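PDB 3HHH: transcriptional regulator, PadR family from Enterococcus faecalis, which probably binds DNA through a winged helix-turn-helix domain to regulate transcription. Local coordinates for residues Q60-E65 and F77-S83. Numbering follows the deposited sequence.
Sequences QWVIAE and FYRLTSS
How the wing of a winged helix-turn-helix domain is tied together at its base is illustrated by Q60-E65 and F77-S83, two antiparallel runs of a β-hairpin; the axes of the short strand segments 62-65 and 77-80 approach to 4.6 Å, their N-to-C directions 156° apart. The first run begins at Q60, whose positive phi (63°, psi 29°) ends the preceding helix in a Schellman motif. W61 returns to near-helical angles (-82°/-26°), its indole edge 3.6 Å from S83 OG at CD1, while W61 O accepts a hydrogen bond from T81 N at 2.9 Å, prolonging the ladder to the threshold of the next helix. There T81 is the N-cap, its OG1 (chi1 p) capping G84 N, and S83 OG donates to T81 OG1 (2.8 Å). V62, now extended, forms an antiparallel non-hydrogen-bonded pair with L80 (CA-CA 4.5 Å); V62 CG1 meets L80 CD2 at 3.7 Å and V62 CG2 meets Y78 CD1 at 3.8 Å. I63 and R79 form a hydrogen-bonded pair, I63 N to R79 O at 2.9 Å and R79 N to I63 O at 3.2 Å. A64 and Y78 (m rotamer) are again non-hydrogen-bonded (CA-CA 4.7 Å), A64 CB to Y78 CE1 3.7 Å. E65 closes the register in a hydrogen-bonded pair with F77: E65 N to F77 O 2.9 Å, F77 N to E65 O 2.7 Å. On the I63 face, R79 (chi1 p) salt-bridges E65, R79 NH1 to E65 OE1 3.0 Å. V62, A64 and Y78 pack on helix 46-58, V62 and L80 on helix 13-24, and L80 also on the long helix 82-106.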
loop_
_atom_site.group_PDB
_atom_site.type_symbol
_atom_site.label_atom_id
_atom_site.label_comp_id
_atom_site.label_asym_id
_atom_site.label_seq_id
_atom_site.Cartn_x
_atom_site.Cartn_y
_atom_site.Cartn_z
ATOM N N GLN B 60 -11.719 -14.843 10.776
ATOM C CA GLN B 60 -11.290 -16.235 10.980
ATOM C C GLN B 60 -10.139 -16.679 10.066
ATOM O O GLN B 60 -10.006 -17.862 9.743
ATOM C CB GLN B 60 -12.492 -17.190 10.886
ATOM C CG GLN B 60 -13.501 -16.994 12.018
ATOM C CD GLN B 60 -14.868 -17.580 11.715
ATOM O OE1 GLN B 60 -15.459 -17.310 10.667
ATOM N NE2 GLN B 60 -15.387 -18.373 12.642
ATOM N N TRP B 61 -9.299 -15.724 9.669
ATOM C CA TRP B 61 -8.075 -16.030 8.929
ATOM C C TRP B 61 -6.969 -16.455 9.898
ATOM O O TRP B 61 -6.058 -17.191 9.523
ATOM C CB TRP B 61 -7.635 -14.830 8.089
ATOM C CG TRP B 61 -8.617 -14.488 7.012
ATOM C CD1 TRP B 61 -9.184 -15.352 6.120
ATOM C CD2 TRP B 61 -9.146 -13.191 6.706
ATOM N NE1 TRP B 61 -10.035 -14.676 5.281
ATOM C CE2 TRP B 61 -10.031 -13.348 5.618
ATOM C CE3 TRP B 61 -8.959 -11.913 7.246
ATOM C CZ2 TRP B 61 -10.731 -12.273 5.059
ATOM C CZ3 TRP B 61 -9.657 -10.845 6.690
ATOM C CH2 TRP B 61 -10.532 -11.034 5.609
ATOM N N VAL B 62 -7.061 -15.987 11.143
ATOM C CA VAL B 62 -6.200 -16.459 12.225
ATOM C C VAL B 62 -7.052 -16.961 13.392
ATOM O O VAL B 62 -8.160 -16.472 13.611
ATOM C CB VAL B 62 -5.256 -15.343 12.734
ATOM C CG1 VAL B 62 -4.357 -14.842 11.603
ATOM C CG2 VAL B 62 -6.049 -14.187 13.348
ATOM N N ILE B 63 -6.542 -17.956 14.116
ATOM C CA ILE B 63 -7.117 -18.368 15.394
ATOM C C ILE B 63 -6.274 -17.761 16.507
ATOM O O ILE B 63 -5.051 -17.689 16.390
ATOM C CB ILE B 63 -7.119 -19.902 15.579
ATOM C CG1 ILE B 63 -7.859 -20.589 14.430
ATOM C CG2 ILE B 63 -7.767 -20.275 16.915
ATOM C CD1 ILE B 63 -7.856 -22.107 14.519
ATOM N N ALA B 64 -6.936 -17.333 17.582
ATOM C CA ALA B 64 -6.267 -16.753 18.745
ATOM C C ALA B 64 -6.510 -17.614 19.982
ATOM O O ALA B 64 -7.604 -18.150 20.178
ATOM C CB ALA B 64 -6.768 -15.340 18.986
ATOM N N GLU B 65 -5.486 -17.739 20.818
ATOM C CA GLU B 65 -5.573 -18.580 22.007
ATOM C C GLU B 65 -4.498 -18.181 23.013
ATOM O O GLU B 65 -3.401 -17.777 22.625
ATOM C CB GLU B 65 -5.459 -20.054 21.598
ATOM C CG GLU B 65 -4.812 -20.982 22.609
ATOM C CD GLU B 65 -4.652 -22.382 22.061
ATOM O OE1 GLU B 65 -3.569 -22.682 21.513
ATOM O OE2 GLU B 65 -5.615 -23.173 22.155
ATOM N N PHE B 77 -1.807 -15.774 21.676
ATOM C CA PHE B 77 -0.975 -16.287 20.585
ATOM C C PHE B 77 -1.815 -16.603 19.348
ATOM O O PHE B 77 -2.961 -17.043 19.469
ATOM C CB PHE B 77 -0.223 -17.544 21.031
ATOM C CG PHE B 77 0.899 -17.269 21.992
ATOM C CD1 PHE B 77 2.179 -17.009 21.526
ATOM C CD2 PHE B 77 0.677 -17.275 23.360
ATOM C CE1 PHE B 77 3.221 -16.758 22.407
ATOM C CE2 PHE B 77 1.716 -17.023 24.253
ATOM C CZ PHE B 77 2.990 -16.762 23.772
ATOM N N TYR B 78 -1.232 -16.398 18.166
ATOM C CA TYR B 78 -1.954 -16.532 16.897
ATOM C C TYR B 78 -1.363 -17.594 15.971
ATOM O O TYR B 78 -0.174 -17.901 16.035
ATOM C CB TYR B 78 -1.968 -15.192 16.151
ATOM C CG TYR B 78 -2.699 -14.086 16.870
ATOM C CD1 TYR B 78 -4.036 -13.811 16.592
ATOM C CD2 TYR B 78 -2.053 -13.308 17.826
ATOM C CE1 TYR B 78 -4.712 -12.790 17.252
ATOM C CE2 TYR B 78 -2.720 -12.285 18.492
ATOM C CZ TYR B 78 -4.046 -12.030 18.200
ATOM O OH TYR B 78 -4.700 -11.015 18.861
ATOM N N ARG B 79 -2.210 -18.136 15.100
ATOM C CA ARG B 79 -1.776 -19.039 14.039
ATOM C C ARG B 79 -2.755 -18.962 12.870
ATOM O O ARG B 79 -3.939 -18.683 13.057
ATOM C CB ARG B 79 -1.653 -20.481 14.551
ATOM C CG ARG B 79 -2.925 -21.055 15.174
ATOM C CD ARG B 79 -2.668 -22.393 15.860
ATOM N NE ARG B 79 -3.854 -22.886 16.575
ATOM C CZ ARG B 79 -4.136 -22.664 17.863
ATOM N NH1 ARG B 79 -3.326 -21.944 18.637
ATOM N NH2 ARG B 79 -5.251 -23.170 18.388
ATOM N N LEU B 80 -2.250 -19.198 11.663
ATOM C CA LEU B 80 -3.068 -19.104 10.458
ATOM C C LEU B 80 -4.037 -20.272 10.336
ATOM O O LEU B 80 -3.683 -21.418 10.604
ATOM C CB LEU B 80 -2.185 -19.063 9.209
ATOM C CG LEU B 80 -1.282 -17.844 9.022
ATOM C CD1 LEU B 80 -0.659 -17.893 7.638
ATOM C CD2 LEU B 80 -2.051 -16.539 9.223
ATOM N N THR B 81 -5.263 -19.966 9.928
ATOM C CA THR B 81 -6.219 -20.986 9.525
ATOM C C THR B 81 -5.886 -21.393 8.091
ATOM O O THR B 81 -4.976 -20.835 7.478
ATOM C CB THR B 81 -7.659 -20.447 9.583
ATOM O OG1 THR B 81 -7.776 -19.298 8.729
ATOM C CG2 THR B 81 -8.024 -20.051 11.000
ATOM N N SER B 82 -6.619 -22.361 7.555
ATOM C CA SER B 82 -6.465 -22.740 6.152
ATOM C C SER B 82 -6.891 -21.594 5.232
ATOM O O SER B 82 -6.248 -21.337 4.210
ATOM C CB SER B 82 -7.274 -24.001 5.842
ATOM O OG SER B 82 -6.732 -25.120 6.519
ATOM N N SER B 83 -7.975 -20.915 5.601
ATOM C CA SER B 83 -8.460 -19.758 4.859
ATOM C C SER B 83 -7.451 -18.618 4.932
ATOM O O SER B 83 -7.257 -17.893 3.959
ATOM C CB SER B 83 -9.812 -19.294 5.409
ATOM O OG SER B 83 -9.689 -18.816 6.739
#